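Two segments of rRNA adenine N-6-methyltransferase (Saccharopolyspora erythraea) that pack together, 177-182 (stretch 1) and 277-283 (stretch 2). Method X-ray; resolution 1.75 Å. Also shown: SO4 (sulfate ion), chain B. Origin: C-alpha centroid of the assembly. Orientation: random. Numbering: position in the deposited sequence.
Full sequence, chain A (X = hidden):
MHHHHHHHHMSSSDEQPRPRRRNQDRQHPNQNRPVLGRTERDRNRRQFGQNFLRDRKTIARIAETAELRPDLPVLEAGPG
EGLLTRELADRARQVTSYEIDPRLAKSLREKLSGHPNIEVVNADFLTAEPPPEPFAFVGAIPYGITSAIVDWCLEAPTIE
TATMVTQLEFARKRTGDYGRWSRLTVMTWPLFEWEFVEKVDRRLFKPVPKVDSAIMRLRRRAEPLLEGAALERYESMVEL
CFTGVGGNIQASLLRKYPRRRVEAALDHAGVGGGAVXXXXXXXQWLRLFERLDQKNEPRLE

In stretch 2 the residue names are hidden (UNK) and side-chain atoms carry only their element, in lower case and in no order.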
ATOM      1  N   ASP A 177       6.083  10.685  -1.703  1.00 48.59           N
ATOM      2  CA  ASP A 177       7.138  11.117  -0.794  1.00 51.14           C
ATOM      3  C   ASP A 177       7.988  12.243  -1.367  1.00 54.71           C
ATOM      4  O   ASP A 177       8.630  12.963  -0.592  1.00 54.32           O
ATOM      5  CB  ASP A 177       8.028   9.931  -0.424  1.00 49.29           C
ATOM      6  CG  ASP A 177       9.017  10.266   0.676  1.00 53.27           C
ATOM      7  OD1 ASP A 177       8.572  10.659   1.776  1.00 53.91           O
ATOM      8  OD2 ASP A 177      10.236  10.126   0.447  1.00 55.17           O
ATOM      9  N   TYR A 178       8.013  12.417  -2.693  1.00 56.05           N
ATOM     10  CA  TYR A 178       8.729  13.530  -3.311  1.00 64.36           C
ATOM     11  C   TYR A 178       7.816  14.417  -4.158  1.00 60.88           C
ATOM     12  O   TYR A 178       8.307  15.166  -5.009  1.00 62.28           O
ATOM     13  CB  TYR A 178       9.905  13.022  -4.151  1.00 75.50           C
ATOM     14  CG  TYR A 178       9.534  12.188  -5.361  1.00 82.48           C
ATOM     15  CD1 TYR A 178       9.144  12.787  -6.553  1.00 87.56           C
ATOM     16  CD2 TYR A 178       9.606  10.803  -5.319  1.00 83.33           C
ATOM     17  CE1 TYR A 178       8.818  12.029  -7.661  1.00 89.36           C
ATOM     18  CE2 TYR A 178       9.281  10.034  -6.421  1.00 84.54           C
ATOM     19  CZ  TYR A 178       8.888  10.652  -7.590  1.00 89.01           C
ATOM     20  OH  TYR A 178       8.564   9.890  -8.692  1.00 90.91           O
ATOM     21  N   GLY A 179       6.501  14.362  -3.944  1.00 57.32           N
ATOM     22  CA  GLY A 179       5.580  15.302  -4.542  1.00 53.65           C
ATOM     23  C   GLY A 179       4.768  14.764  -5.704  1.00 51.13           C
ATOM     24  O   GLY A 179       3.762  15.380  -6.069  1.00 48.54           O
ATOM     25  N   ARG A 180       5.173  13.643  -6.293  1.00 52.18           N
ATOM     26  CA  ARG A 180       4.452  13.038  -7.404  1.00 54.56           C
ATOM     27  C   ARG A 180       3.582  11.897  -6.886  1.00 48.12           C
ATOM     28  O   ARG A 180       4.024  11.095  -6.059  1.00 45.75           O
ATOM     29  CB  ARG A 180       5.429  12.527  -8.466  1.00 65.09           C
ATOM     30  CG  ARG A 180       4.810  12.292  -9.828  1.00 75.39           C
ATOM     31  CD  ARG A 180       5.858  11.907 -10.866  1.00 86.37           C
ATOM     32  NE  ARG A 180       5.244  11.348 -12.070  1.00 94.74           N
ATOM     33  CZ  ARG A 180       4.849  12.056 -13.125  1.00101.65           C
ATOM     34  NH1 ARG A 180       4.998  13.375 -13.154  1.00105.58           N
ATOM     35  NH2 ARG A 180       4.298  11.439 -14.163  1.00102.86           N
ATOM     36  N   TRP A 181       2.347  11.825  -7.383  1.00 46.00           N
ATOM     37  CA  TRP A 181       1.323  10.960  -6.809  1.00 45.67           C
ATOM     38  C   TRP A 181       0.832   9.941  -7.825  1.00 46.88           C
ATOM     39  O   TRP A 181       0.498  10.294  -8.962  1.00 46.08           O
ATOM     40  CB  TRP A 181       0.141  11.785  -6.296  1.00 43.78           C
ATOM     41  CG  TRP A 181       0.513  12.620  -5.129  1.00 40.39           C
ATOM     42  CD1 TRP A 181       0.945  13.913  -5.148  1.00 40.73           C
ATOM     43  CD2 TRP A 181       0.509  12.214  -3.761  1.00 38.03           C
ATOM     44  NE1 TRP A 181       1.207  14.340  -3.870  1.00 42.36           N
ATOM     45  CE2 TRP A 181       0.948  13.314  -2.999  1.00 39.35           C
ATOM     46  CE3 TRP A 181       0.177  11.027  -3.105  1.00 37.31           C
ATOM     47  CZ2 TRP A 181       1.056  13.267  -1.616  1.00 37.92           C
ATOM     48  CZ3 TRP A 181       0.288  10.980  -1.725  1.00 38.53           C
ATOM     49  CH2 TRP A 181       0.727  12.095  -0.997  1.00 39.29           C
ATOM     50  N   SER A 182       0.784   8.685  -7.399  1.00 51.51           N
ATOM     51  CA  SER A 182       0.197   7.623  -8.199  1.00 51.50           C
ATOM     52  C   SER A 182      -1.310   7.815  -8.317  1.00 46.12           C
ATOM     53  O   SER A 182      -1.980   8.216  -7.362  1.00 42.91           O
ATOM     54  CB  SER A 182       0.502   6.270  -7.557  1.00 55.69           C
ATOM     55  OG  SER A 182      -0.307   5.240  -8.097  1.00 59.95           O
ATOM     56  N   UNK A 277      -1.254  17.193 -13.123  1.00 42.59           N
ATOM     57  CA  UNK A 277      -2.199  16.347 -12.397  1.00 42.35           C
ATOM     58  C   UNK A 277      -1.481  15.515 -11.344  1.00 40.47           C
ATOM     59  O   UNK A 277      -1.955  15.382 -10.210  1.00 35.87           O
ATOM     60  c   UNK A 277      -2.980  15.468 -13.389  1.00 45.14           C
ATOM     61  c   UNK A 277      -3.792  16.346 -14.326  1.00 49.70           C
ATOM     62  c   UNK A 277      -3.894  14.491 -12.665  1.00 45.20           C
ATOM     63  N   UNK A 278      -0.319  14.959 -11.692  1.00 43.21           N
ATOM     64  CA  UNK A 278       0.398  14.069 -10.788  1.00 45.14           C
ATOM     65  C   UNK A 278       0.939  14.773  -9.549  1.00 40.47           C
ATOM     66  O   UNK A 278       1.349  14.086  -8.607  1.00 41.12           O
ATOM     67  c   UNK A 278       1.550  13.391 -11.534  1.00 49.02           C
ATOM     68  N   UNK A 279       0.953  16.105  -9.513  1.00 37.58           N
ATOM     69  CA  UNK A 279       1.461  16.832  -8.354  1.00 39.71           C
ATOM     70  C   UNK A 279       0.355  17.433  -7.494  1.00 34.64           C
ATOM     71  O   UNK A 279       0.657  18.068  -6.478  1.00 36.49           O
ATOM     72  c   UNK A 279       5.366  16.329 -10.626  1.00 67.66           C
ATOM     73  o   UNK A 279       7.596  15.837  -9.916  1.00 76.37           O
ATOM     74  c   UNK A 279       4.813  17.385  -8.136  1.00 62.18           C
ATOM     75  c   UNK A 279       3.815  17.381  -9.103  1.00 57.22           C
ATOM     76  c   UNK A 279       2.438  17.926  -8.801  1.00 48.63           C
ATOM     77  c   UNK A 279       6.072  16.874  -8.402  1.00 67.23           C
ATOM     78  c   UNK A 279       4.113  16.842 -10.348  1.00 62.21           C
ATOM     79  c   UNK A 279       6.343  16.347  -9.648  1.00 71.18           C
ATOM     80  N   UNK A 280      -0.910  17.230  -7.855  1.00 34.24           N
ATOM     81  CA  UNK A 280      -2.009  17.574  -6.959  1.00 34.66           C
ATOM     82  C   UNK A 280      -2.018  16.600  -5.788  1.00 32.45           C
ATOM     83  O   UNK A 280      -1.913  15.383  -5.975  1.00 32.11           O
ATOM     84  c   UNK A 280      -4.500  17.950  -6.796  1.00 32.32           C
ATOM     85  c   UNK A 280      -3.283  18.446  -8.942  1.00 36.22           C
ATOM     86  c   UNK A 280      -3.346  17.546  -7.716  1.00 33.68           C
ATOM     87  N   UNK A 281      -2.153  17.130  -4.573  1.00 32.40           N
ATOM     88  CA  UNK A 281      -2.108  16.296  -3.384  1.00 32.11           C
ATOM     89  C   UNK A 281      -3.472  15.675  -3.091  1.00 32.90           C
ATOM     90  O   UNK A 281      -4.512  16.200  -3.496  1.00 32.11           O
ATOM     91  c   UNK A 281      -0.209  17.616  -2.289  1.00 41.06           C
ATOM     92  n   UNK A 281      -0.281  19.630  -0.840  1.00 52.76           N
ATOM     93  n   UNK A 281      -0.252  21.924  -1.069  1.00 54.64           N
ATOM     94  c   UNK A 281      -1.646  17.117  -2.181  1.00 33.53           C
ATOM     95  c   UNK A 281       0.321  20.742  -1.261  1.00 55.86           C
ATOM     96  n   UNK A 281       1.497  20.682  -1.875  1.00 59.58           N
ATOM     97  c   UNK A 281       0.262  18.280  -1.001  1.00 45.54           C
ATOM     98  N   UNK A 282      -3.491  14.545  -2.378  1.00 33.50           N
ATOM     99  CA  UNK A 282      -4.785  13.928  -2.032  1.00 30.68           C
ATOM    100  C   UNK A 282      -5.725  14.862  -1.292  1.00 28.89           C
ATOM    101  O   UNK A 282      -6.935  14.847  -1.549  1.00 32.41           O
ATOM    102  c   UNK A 282      -2.356  13.681  -2.010  1.00 32.32           C
ATOM    103  c   UNK A 282      -3.017  12.378  -1.664  1.00 32.33           C
ATOM    104  c   UNK A 282      -4.368  12.729  -1.170  1.00 30.04           C
ATOM    105  N   UNK A 283      -5.212  15.675  -0.368  1.00 31.85           N
ATOM    106  CA  UNK A 283      -6.095  16.590   0.342  1.00 35.75           C
ATOM    107  C   UNK A 283      -6.694  17.621  -0.607  1.00 33.02           C
ATOM    108  O   UNK A 283      -7.813  18.090  -0.387  1.00 31.81           O
ATOM    109  c   UNK A 283      -2.840  17.119   1.176  1.00 49.91           C
ATOM    110  o   UNK A 283      -2.977  15.869   1.170  1.00 45.07           O
ATOM    111  c   UNK A 283      -4.077  17.999   1.087  1.00 44.89           C
ATOM    112  c   UNK A 283      -5.350  17.274   1.491  1.00 38.96           C
ATOM    113  o   UNK A 283      -1.726  17.686   1.256  1.00 55.33           O
TER
HETATM  114  S   SO4 B 301      -1.789   3.535 -11.402  0.82 84.95           S
HETATM  115  O1  SO4 B 301      -1.194   3.824 -12.705  0.82 86.18           O
HETATM  116  O2  SO4 B 301      -3.243   3.513 -11.527  0.82 84.49           O
HETATM  117  O3  SO4 B 301      -1.392   4.569 -10.450  0.82 83.10           O
HETATM  118  O4  SO4 B 301      -1.327   2.232 -10.927  0.82 85.48           O
HETATM  119  O   HOH W   1       2.434  17.118  -4.370  1.00 41.31           O

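Position 277 carries three side-chain carbons, the first bearing the other two. CA-to-CB points sideways and the side chain stays clear of stretch 1. Branching at CB with no heteroatom makes it Val277; its part is backbone, Val277 O accepting a 3.2 Å hydrogen bond from the N of 280 that closes a 3-10 turn.

Position 278 has a single carbon; CA-to-CB points toward stretch 1, and the carbon lies over one face of the Arg180 guanidinium, 3.8 Å from Arg180 NH1. One carbon alone makes it Ala278. Ala278 O takes the hydrogen bond from Trp181 N at 2.8 Å, with Arg180 CA adding a CA-H...O contact to Ala278 O at 3.5 Å.

Position 279 shows one carbon, then a ring of six carbons bearing an oxygen. CA-to-CB points away, yet the ring swings back over stretch 1, where Arg180 CB lies over one face of it. This is Tyr279, and Gly179 O comes within 3.1 Å of Tyr279 CD2. The backbone joins in, Tyr279 CA making a CA-H...O contact of 3.6 Å with Gly179 O. A CB on Gly179 would sit tightly, 3.4 Å from Tyr279 CE2, and the backbone angles of Gly179 call for glycine in any case.

Position 280 again has three carbons branching at the first; CA-to-CB points away from stretch 1 and the residue is buried. This is Val280, which offers the indole its backbone instead: Val280 O lies 3.3 Å from Trp181 CD1.

At 281, three carbons lead to a nitrogen and then a carbon with two more nitrogens. The end of the chain leads away, but the CA of 281 rests over the Trp181 five-membered ring, 4.3 Å from the centroid. The residue is Arg281.

Position 282 has three carbons closing a ring onto its own N, and this ring packs over one face of the Trp181 indole. It is Pro282. Pro282 CD stands 3.4 Å from the centroid of the Trp181 six-membered ring, almost on the ring normal, a close CH-pi contact.

Position 283 has three carbons, the third with two oxygens, and barely meets stretch 1: Glu283. Glu283 OE2 forms a salt bridge with Arg281 NE at 3.2 Å.

The contact pairs one backbone bond with two aromatic packings, the Trp181 indole on Pro282 and Arg281 CA, and the Tyr279 ring with Arg180 CB over one face. The bond from Trp181 N to Ala278 O matches the register, in which Trp181 CA lies 5.1 Å from Ala278 CA. One water ties the parts together, its O donating to Gly179 O (2.8 Å) and Tyr279 O (2.9 Å) while accepting from Trp181 NE1 (3.1 Å).

Stretch 2, residues 277-283: VAYVRPE
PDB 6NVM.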